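Arginase 1, mitochondrial (Arabidopsis thaliana, PDB 6VSU) hydrolyses L-arginine to urea and L-ornithine with two manganese ions per subunit, and also splits agmatine into urea and putrescine, as a mitochondrial homohexamer. Local coordinates at residues S19-L22 with I23-A27; G11-R14 with V15-A18; V99-Q102 with E103-C107. All coordinates share one frame; numbering follows the deposited sequence.

The three contacts are all local, between residues close in sequence, and lie on the same side of the chain's centre. Contact 2 (11-18) and contact 1 (19-27) follow each other on the long N-terminal helix 7-37, their centres about 13 Å apart. Contact 3 (99-107) comes later: it leaves strand 93-98, an outermost strand of the eight-stranded parallel sheet within the chain, and forms the short helix 101-106. Its centre is about 10 Å from that of contact 2 and 15 Å from that of contact 1. Ser19 packs on Pro100 and Ile104, and Gln12 NE2 hydrogen-bonds to Cys107 O. All three touch a second subunit, so this flank contributes to the hexamer's interfaces.

Contact 1. Residues S19-L22 with I23-A27; sequences SLTL and IRERA
Arg24 folds back along the helix over Thr21, one face of its guanidinium on Thr21 CA. Arg24 CG stands anti to the backbone N (chi1 170°), and a nearly eclipsed bend at chi3 (10°) brings the end of the chain back over the threonine. Arg24 NH2 comes to 3.1 Å from Thr21 OG1, with an N-H...O angle of only 135°, a weak hydrogen bond. The stronger partner of that hydroxyl is the carbonyl O of Asp17, one turn earlier. Arg24 NH1 lies beside the methyl, 3.9 Å from Thr21 CG2.

Leu22 and Arg26 make a second pairing, one turn apart, the two side chains crossing at a slant. Arg26 NH1 rests against the branch point, 3.4 Å from Leu22 CG, and both methyls lie near it. Leu22 O sits over one face of the guanidinium, while the methylene CG of Arg26 passes 3.1 Å from the same Leu22 O. The far end of the arginine is fixed within its own chain: NE bonds to Val96 O and NH2 to Asp98 O, which ties helix 7-37 to strand 93-98 at the edge of the arginase sheet.

Regular i to i+4 bonding runs beneath these side chains, Arg24 N to Leu20 O being, at 2.8 Å, the shortest of the four backbone bonds between 19-22 and 23-27. Ile23 CG1 lies 3.4 Å from Ser19 O. Leu20 packs on Val117, Ser121 and Leu124 of helix 111-126, while Ser19 and Leu22 meet Leu22 and Ser19, respectively, of the second subunit.

Contact 2. Residues G11-R14 with V15-A18; sequences GQNR and VIDA
Asp17 N donates to Asn13 O at 2.8 Å, the shortest of four successive i to i+4 bonds that carry the backbone from Gly11 to Ala18. Ile16 N reaches Gln12 O at 2.9 Å and is the straightest of them, with an N-H...O angle of 162°. Ala18 N to Arg14 O and Val15 N to Gly11 O complete the set. The polar ends of Gln12, Asn13 and Arg14 find their partners beyond this stretch. Asn13 OD1 and Gln12 OE1 both accept from NH1 of Arg113, so one arginine nitrogen joins two neighbouring residues of the helix, and Gln12 NE2 is taken up by Cys107 O. Arg14 NE forms a salt bridge with Glu25 OE1 of the second subunit, on which Arg14 also packs against Lys28, Val15 against Leu29 and Ala18 against Leu22.

This is an early part of the long N-terminal helix 7-37, which runs along the side of the arginase alpha/beta fold with helix 111-126 on one side and a second subunit on another. Ile16 and Asn13 lie side by side, pointing the same way, with Ile16 CD1 4.0 Å from Asn13 OD1. The isoleucine has CG1 beside its backbone N (chi1 -71°), which sets Ile16 CG1 3.4 Å from Gln12 O; the side chain also packs on Val109, Arg113 and Val117. Val15 CG2 comes to 3.8 Å from Gly11 O.

Asp17 holds its carboxylate back over the preceding turn, CG being 3.1 Å from Asn13 O; its two oxygens are acceptors like that carbonyl and make no bond to it. Ala18 CB lies 3.4 Å from Arg14 O.

Contact 3. Residues V99-Q102 with E103-C107; sequences VPVQ and EIRDC
Ile104 closes the compact side: CG1 lies 3.3 Å from Pro100 O, the carbonyl that also accepts Ile104 N. Pro100 is the N-cap residue and the centre of an inverse gamma turn leading into helix 101-106. Glu103, bent at chi2 (86°), curls back until OE1 stands 3.6 Å from Pro100 CB. A water bridges this OE1 to Gln102 N, while OE2 accepts from Asp98 N of the second subunit.

Gln102 and Arg105 form the looser polar side, lying alongside each other. Arg105 NH1 donates to Gln102 OE1 in the carbonyl plane, on a lone pair (3.0 Å, N-H...O 143°), although amide and guanidinium planes are 76° apart. Gln102 NE2 donates to Pro50 O, and the two bonds together set the amide's rotation. A leucine in place of Arg105 would probably leave Gln102 OE1 without this donor, the amide then held at NE2 alone. Exposed Asp106 makes a salt bridge to Lys30 of the second subunit.

The short helix follows strand 93-98, with Ile104 packed on Leu114 and Val117 of helix 111-126 and, with Pro100, on Ser19 of helix 7-37.

Contact 1. Residues S19-L22 with I23-A27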
ATOM      1  N   SER E  19      16.201   1.968 -35.439  1.00 26.03           N
ATOM      2  CA  SER E  19      14.986   1.652 -34.657  1.00 25.24           C
ATOM      3  C   SER E  19      13.927   1.020 -35.565  1.00 24.66           C
ATOM      4  O   SER E  19      13.269   0.042 -35.118  1.00 23.87           O
ATOM      5  CB  SER E  19      14.444   2.871 -33.981  1.00 25.44           C
ATOM      6  OG  SER E  19      15.392   3.418 -33.058  1.00 25.94           O
ATOM      7  N   LEU E  20      13.704   1.594 -36.741  1.00 24.39           N
ATOM      8  CA  LEU E  20      12.683   1.089 -37.674  1.00 24.85           C
ATOM      9  C   LEU E  20      13.163  -0.246 -38.240  1.00 24.66           C
ATOM     10  O   LEU E  20      12.361  -1.153 -38.361  1.00 23.85           O
ATOM     11  CB  LEU E  20      12.406   2.100 -38.784  1.00 26.42           C
ATOM     12  CG  LEU E  20      11.640   3.330 -38.310  1.00 28.02           C
ATOM     13  CD1 LEU E  20      11.550   4.336 -39.456  1.00 30.43           C
ATOM     14  CD2 LEU E  20      10.242   2.993 -37.777  1.00 27.87           C
ATOM     15  N   THR E  21      14.443  -0.386 -38.519  1.00 25.73           N
ATOM     16  CA  THR E  21      14.999  -1.661 -39.036  1.00 26.94           C
ATOM     17  C   THR E  21      14.698  -2.757 -38.018  1.00 26.92           C
ATOM     18  O   THR E  21      14.270  -3.808 -38.413  1.00 28.38           O
ATOM     19  CB  THR E  21      16.489  -1.526 -39.357  1.00 27.74           C
ATOM     20  OG1 THR E  21      16.537  -0.620 -40.455  1.00 29.26           O
ATOM     21  CG2 THR E  21      17.119  -2.827 -39.758  1.00 28.88           C
ATOM     22  N   LEU E  22      14.844  -2.486 -36.735  1.00 27.50           N
ATOM     23  CA  LEU E  22      14.666  -3.510 -35.689  1.00 28.53           C
ATOM     24  C   LEU E  22      13.186  -3.956 -35.640  1.00 27.93           C
ATOM     25  O   LEU E  22      12.940  -5.196 -35.496  1.00 28.22           O
ATOM     26  CB  LEU E  22      15.112  -2.913 -34.356  1.00 29.06           C
ATOM     27  CG  LEU E  22      14.979  -3.816 -33.132  1.00 30.26           C
ATOM     28  CD1 LEU E  22      15.549  -5.204 -33.389  1.00 30.79           C
ATOM     29  CD2 LEU E  22      15.739  -3.227 -31.949  1.00 32.48           C
ATOM     30  N   ILE E  23      12.241  -3.010 -35.709  1.00 26.27           N
ATOM     31  CA  ILE E  23      10.790  -3.342 -35.763  1.00 26.15           C
ATOM     32  C   ILE E  23      10.556  -4.124 -37.058  1.00 25.46           C
ATOM     33  O   ILE E  23       9.813  -5.105 -37.039  1.00 23.24           O
ATOM     34  CB  ILE E  23       9.926  -2.075 -35.721  1.00 27.81           C
ATOM     35  CG1 ILE E  23      10.190  -1.231 -34.468  1.00 30.15           C
ATOM     36  CG2 ILE E  23       8.453  -2.406 -35.866  1.00 28.09           C
ATOM     37  CD1 ILE E  23       9.801  -1.920 -33.194  1.00 32.24           C
ATOM     38  N   ARG E  24      11.142  -3.687 -38.169  1.00 26.09           N
ATOM     39  CA  ARG E  24      10.854  -4.382 -39.448  1.00 27.95           C
ATOM     40  C   ARG E  24      11.284  -5.848 -39.364  1.00 27.01           C
ATOM     41  O   ARG E  24      10.500  -6.695 -39.761  1.00 27.01           O
ATOM     42  CB  ARG E  24      11.533  -3.678 -40.625  1.00 31.09           C
ATOM     43  CG  ARG E  24      11.485  -4.475 -41.919  1.00 34.80           C
ATOM     44  CD  ARG E  24      11.915  -3.729 -43.165  1.00 41.65           C
ATOM     45  NE  ARG E  24      12.514  -2.435 -42.905  1.00 46.48           N
ATOM     46  CZ  ARG E  24      13.802  -2.214 -42.705  1.00 47.82           C
ATOM     47  NH1 ARG E  24      14.662  -3.214 -42.741  1.00 46.79           N
ATOM     48  NH2 ARG E  24      14.215  -0.988 -42.465  1.00 49.18           N
ATOM     49  N   GLU E  25      12.440  -6.126 -38.772  1.00 26.83           N
ATOM     50  CA  GLU E  25      12.963  -7.515 -38.740  1.00 27.48           C
ATOM     51  C   GLU E  25      12.105  -8.361 -37.791  1.00 26.66           C
ATOM     52  O   GLU E  25      11.915  -9.511 -38.067  1.00 26.54           O
ATOM     53  CB  GLU E  25      14.432  -7.536 -38.342  1.00 29.09           C
ATOM     54  CG  GLU E  25      15.339  -6.761 -39.259  1.00 30.54           C
ATOM     55  CD  GLU E  25      15.577  -7.374 -40.638  1.00 33.29           C
ATOM     56  OE1 GLU E  25      15.046  -8.469 -40.984  1.00 32.44           O
ATOM     57  OE2 GLU E  25      16.268  -6.707 -41.380  1.00 37.27           O
ATOM     58  N   ARG E  26      11.680  -7.793 -36.660  1.00 26.78           N
ATOM     59  CA  ARG E  26      10.818  -8.539 -35.704  1.00 27.06           C
ATOM     60  C   ARG E  26       9.469  -8.853 -36.367  1.00 26.04           C
ATOM     61  O   ARG E  26       9.028 -10.000 -36.272  1.00 26.50           O
ATOM     62  CB  ARG E  26      10.672  -7.769 -34.387  1.00 29.25           C
ATOM     63  CG  ARG E  26      11.988  -7.511 -33.666  1.00 31.42           C
ATOM     64  CD  ARG E  26      11.860  -7.239 -32.180  1.00 34.07           C
ATOM     65  NE  ARG E  26      11.065  -6.064 -31.863  1.00 34.23           N
ATOM     66  CZ  ARG E  26      11.509  -4.995 -31.220  1.00 35.29           C
ATOM     67  NH1 ARG E  26      12.755  -4.939 -30.794  1.00 36.81           N
ATOM     68  NH2 ARG E  26      10.700  -3.982 -30.993  1.00 36.77           N
ATOM     69  N   ALA E  27       8.897  -7.880 -37.077  1.00 25.15           N
ATOM     70  CA  ALA E  27       7.608  -8.022 -37.782  1.00 25.22           C
ATOM     71  C   ALA E  27       7.752  -9.092 -38.867  1.00 26.27           C
ATOM     72  O   ALA E  27       6.831  -9.906 -39.037  1.00 26.76           O
ATOM     73  CB  ALA E  27       7.125  -6.709 -38.333  1.00 25.03           C
TER

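Contact 2. Residues G11-R14 with V15-A18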
ATOM      1  N   GLY E  11      22.846  12.335 -37.312  1.00 38.38           N
ATOM      2  CA  GLY E  11      23.059  11.288 -36.281  1.00 36.21           C
ATOM      3  C   GLY E  11      21.720  10.732 -35.749  1.00 33.47           C
ATOM      4  O   GLY E  11      21.544   9.506 -35.605  1.00 31.68           O
ATOM      5  N   GLN E  12      20.761  11.613 -35.485  1.00 32.89           N
ATOM      6  CA  GLN E  12      19.420  11.199 -35.067  1.00 31.95           C
ATOM      7  C   GLN E  12      18.828  10.255 -36.114  1.00 30.65           C
ATOM      8  O   GLN E  12      18.180   9.303 -35.737  1.00 29.10           O
ATOM      9  CB  GLN E  12      18.596  12.454 -34.850  1.00 34.01           C
ATOM     10  CG  GLN E  12      19.154  13.344 -33.751  1.00 35.24           C
ATOM     11  CD  GLN E  12      18.344  14.612 -33.722  1.00 37.67           C
ATOM     12  OE1 GLN E  12      17.488  14.809 -34.586  1.00 38.68           O
ATOM     13  NE2 GLN E  12      18.543  15.414 -32.690  1.00 38.68           N
ATOM     14  N   ASN E  13      19.090  10.497 -37.391  1.00 31.47           N
ATOM     15  CA  ASN E  13      18.481   9.719 -38.494  1.00 31.58           C
ATOM     16  C   ASN E  13      19.082   8.315 -38.452  1.00 30.02           C
ATOM     17  O   ASN E  13      18.341   7.386 -38.785  1.00 29.91           O
ATOM     18  CB  ASN E  13      18.610  10.424 -39.850  1.00 34.29           C
ATOM     19  CG  ASN E  13      17.625  11.580 -40.025  1.00 36.76           C
ATOM     20  OD1 ASN E  13      16.760  11.850 -39.171  1.00 36.15           O
ATOM     21  ND2 ASN E  13      17.735  12.261 -41.153  1.00 39.68           N
ATOM     22  N   ARG E  14      20.335   8.181 -38.020  1.00 29.26           N
ATOM     23  CA  ARG E  14      20.956   6.841 -37.862  1.00 28.67           C
ATOM     24  C   ARG E  14      20.218   6.075 -36.749  1.00 26.79           C
ATOM     25  O   ARG E  14      19.913   4.899 -36.955  1.00 25.83           O
ATOM     26  CB  ARG E  14      22.467   6.972 -37.643  1.00 29.82           C
ATOM     27  CG  ARG E  14      23.230   7.514 -38.845  1.00 32.30           C
ATOM     28  CD  ARG E  14      24.739   7.529 -38.694  1.00 34.32           C
ATOM     29  NE  ARG E  14      25.231   6.165 -38.707  1.00 35.20           N
ATOM     30  CZ  ARG E  14      25.708   5.541 -39.772  1.00 37.64           C
ATOM     31  NH1 ARG E  14      25.811   6.173 -40.925  1.00 40.02           N
ATOM     32  NH2 ARG E  14      26.103   4.288 -39.674  1.00 38.50           N
ATOM     33  N   VAL E  15      19.884   6.740 -35.638  1.00 26.79           N
ATOM     34  CA  VAL E  15      19.150   6.066 -34.529  1.00 26.50           C
ATOM     35  C   VAL E  15      17.710   5.720 -34.988  1.00 26.62           C
ATOM     36  O   VAL E  15      17.221   4.586 -34.700  1.00 25.94           O
ATOM     37  CB  VAL E  15      19.196   6.941 -33.275  1.00 27.16           C
ATOM     38  CG1 VAL E  15      18.319   6.394 -32.177  1.00 27.40           C
ATOM     39  CG2 VAL E  15      20.616   7.110 -32.782  1.00 28.34           C
ATOM     40  N   ILE E  16      17.057   6.639 -35.694  1.00 27.44           N
ATOM     41  CA  ILE E  16      15.692   6.416 -36.185  1.00 27.99           C
ATOM     42  C   ILE E  16      15.716   5.226 -37.140  1.00 27.70           C
ATOM     43  O   ILE E  16      14.822   4.368 -37.026  1.00 26.05           O
ATOM     44  CB  ILE E  16      15.142   7.684 -36.848  1.00 30.20           C
ATOM     45  CG1 ILE E  16      14.842   8.763 -35.808  1.00 31.62           C
ATOM     46  CG2 ILE E  16      13.902   7.352 -37.690  1.00 30.91           C
ATOM     47  CD1 ILE E  16      14.477  10.089 -36.425  1.00 34.39           C
ATOM     48  N   ASP E  17      16.664   5.196 -38.069  1.00 29.04           N
ATOM     49  CA  ASP E  17      16.667   4.145 -39.107  1.00 29.92           C
ATOM     50  C   ASP E  17      16.946   2.808 -38.415  1.00 28.79           C
ATOM     51  O   ASP E  17      16.306   1.783 -38.796  1.00 28.52           O
ATOM     52  CB  ASP E  17      17.587   4.496 -40.276  1.00 33.40           C
ATOM     53  CG  ASP E  17      17.151   5.687 -41.145  1.00 37.14           C
ATOM     54  OD1 ASP E  17      15.970   6.179 -41.014  1.00 37.89           O
ATOM     55  OD2 ASP E  17      17.987   6.120 -42.013  1.00 43.10           O
ATOM     56  N   ALA E  18      17.853   2.780 -37.442  1.00 27.88           N
ATOM     57  CA  ALA E  18      18.215   1.534 -36.745  1.00 27.95           C
ATOM     58  C   ALA E  18      16.989   1.046 -35.990  1.00 26.93           C
ATOM     59  O   ALA E  18      16.776  -0.146 -35.975  1.00 26.78           O
ATOM     60  CB  ALA E  18      19.354   1.732 -35.799  1.00 28.79           C
TER

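Contact 3. Residues V99-Q102 with E103-C107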
ATOM      1  N   VAL E  99       8.549   0.160 -29.705  1.00 21.59           N
ATOM      2  CA  VAL E  99       9.285   1.274 -30.352  1.00 22.46           C
ATOM      3  C   VAL E  99      10.219   1.809 -29.282  1.00 22.72           C
ATOM      4  O   VAL E  99       9.812   2.028 -28.151  1.00 22.75           O
ATOM      5  CB  VAL E  99       8.300   2.340 -30.862  1.00 21.91           C
ATOM      6  CG1 VAL E  99       8.979   3.526 -31.473  1.00 23.43           C
ATOM      7  CG2 VAL E  99       7.303   1.750 -31.821  1.00 21.53           C
ATOM      8  N   PRO E 100      11.509   1.963 -29.584  1.00 23.54           N
ATOM      9  CA  PRO E 100      12.445   2.516 -28.606  1.00 24.68           C
ATOM     10  C   PRO E 100      12.350   4.047 -28.471  1.00 24.71           C
ATOM     11  O   PRO E 100      13.239   4.762 -28.827  1.00 25.76           O
ATOM     12  CB  PRO E 100      13.797   2.036 -29.140  1.00 25.90           C
ATOM     13  CG  PRO E 100      13.585   1.888 -30.645  1.00 25.61           C
ATOM     14  CD  PRO E 100      12.135   1.513 -30.831  1.00 24.18           C
ATOM     15  N   VAL E 101      11.243   4.488 -27.910  1.00 23.80           N
ATOM     16  CA  VAL E 101      10.837   5.924 -27.800  1.00 24.37           C
ATOM     17  C   VAL E 101      11.860   6.690 -26.988  1.00 24.81           C
ATOM     18  O   VAL E 101      12.235   7.810 -27.408  1.00 24.73           O
ATOM     19  CB  VAL E 101       9.449   6.076 -27.141  1.00 23.28           C
ATOM     20  CG1 VAL E 101       9.137   7.521 -26.809  1.00 23.82           C
ATOM     21  CG2 VAL E 101       8.382   5.481 -28.034  1.00 22.09           C
ATOM     22  N   GLN E 102      12.214   6.166 -25.815  1.00 25.07           N
ATOM     23  CA  GLN E 102      12.998   6.977 -24.858  1.00 25.91           C
ATOM     24  C   GLN E 102      14.346   7.287 -25.483  1.00 27.16           C
ATOM     25  O   GLN E 102      14.864   8.365 -25.215  1.00 27.82           O
ATOM     26  CB  GLN E 102      13.062   6.350 -23.465  1.00 26.47           C
ATOM     27  CG  GLN E 102      11.704   6.248 -22.788  1.00 25.90           C
ATOM     28  CD  GLN E 102      10.980   7.574 -22.848  1.00 25.92           C
ATOM     29  OE1 GLN E 102      11.561   8.610 -22.533  1.00 27.50           O
ATOM     30  NE2 GLN E 102       9.710   7.535 -23.214  1.00 24.33           N
ATOM     31  N   GLU E 103      14.933   6.294 -26.154  1.00 27.37           N
ATOM     32  CA  GLU E 103      16.262   6.399 -26.812  1.00 29.41           C
ATOM     33  C   GLU E 103      16.198   7.419 -27.953  1.00 29.20           C
ATOM     34  O   GLU E 103      17.147   8.197 -28.088  1.00 29.91           O
ATOM     35  CB  GLU E 103      16.725   5.010 -27.252  1.00 30.93           C
ATOM     36  CG  GLU E 103      17.054   4.079 -26.098  1.00 32.17           C
ATOM     37  CD  GLU E 103      15.913   3.278 -25.486  1.00 32.44           C
ATOM     38  OE1 GLU E 103      14.762   3.432 -25.925  1.00 31.27           O
ATOM     39  OE2 GLU E 103      16.185   2.502 -24.566  1.00 32.16           O
ATOM     40  N   ILE E 104      15.117   7.408 -28.737  1.00 28.05           N
ATOM     41  CA  ILE E 104      14.929   8.412 -29.822  1.00 28.27           C
ATOM     42  C   ILE E 104      14.808   9.819 -29.212  1.00 28.91           C
ATOM     43  O   ILE E 104      15.549  10.743 -29.639  1.00 28.81           O
ATOM     44  CB  ILE E 104      13.736   8.041 -30.681  1.00 27.55           C
ATOM     45  CG1 ILE E 104      13.991   6.720 -31.420  1.00 27.19           C
ATOM     46  CG2 ILE E 104      13.427   9.200 -31.625  1.00 28.20           C
ATOM     47  CD1 ILE E 104      12.761   6.217 -32.122  1.00 26.43           C
ATOM     48  N   ARG E 105      14.022   9.965 -28.147  1.00 28.81           N
ATOM     49  CA  ARG E 105      13.891  11.283 -27.469  1.00 29.98           C
ATOM     50  C   ARG E 105      15.259  11.690 -26.937  1.00 31.34           C
ATOM     51  O   ARG E 105      15.616  12.868 -27.040  1.00 31.37           O
ATOM     52  CB  ARG E 105      12.954  11.216 -26.268  1.00 29.34           C
ATOM     53  CG  ARG E 105      11.507  10.881 -26.560  1.00 28.55           C
ATOM     54  CD  ARG E 105      10.695  10.968 -25.269  1.00 28.55           C
ATOM     55  NE  ARG E 105      10.720  12.304 -24.596  1.00 29.34           N
ATOM     56  CZ  ARG E 105      10.668  12.500 -23.275  1.00 29.38           C
ATOM     57  NH1 ARG E 105      10.652  11.455 -22.449  1.00 29.07           N
ATOM     58  NH2 ARG E 105      10.613  13.733 -22.790  1.00 29.81           N
ATOM     59  N   ASP E 106      15.978  10.726 -26.367  1.00 32.54           N
ATOM     60  CA  ASP E 106      17.267  10.967 -25.655  1.00 35.11           C
ATOM     61  C   ASP E 106      18.334  11.481 -26.626  1.00 35.34           C
ATOM     62  O   ASP E 106      19.285  12.135 -26.130  1.00 36.07           O
ATOM     63  CB  ASP E 106      17.769   9.752 -24.859  1.00 37.20           C
ATOM     64  CG  ASP E 106      18.787  10.148 -23.795  1.00 41.63           C
ATOM     65  OD1 ASP E 106      18.360  10.778 -22.800  1.00 45.96           O
ATOM     66  OD2 ASP E 106      20.011   9.870 -23.969  1.00 44.71           O
ATOM     67  N   CYS E 107      18.224  11.243 -27.938  1.00 33.90           N
ATOM     68  CA  CYS E 107      19.206  11.842 -28.879  1.00 35.38           C
ATOM     69  C   CYS E 107      18.679  13.148 -29.503  1.00 35.03           C
ATOM     70  O   CYS E 107      19.313  13.642 -30.428  1.00 35.45           O
ATOM     71  CB  CYS E 107      19.677  10.829 -29.912  1.00 35.44           C
ATOM     72  SG  CYS E 107      18.423  10.385 -31.128  1.00 35.29           S
TER
HETATM   73  O   HOH W   1      12.185   3.356 -24.884  1.00 23.23           O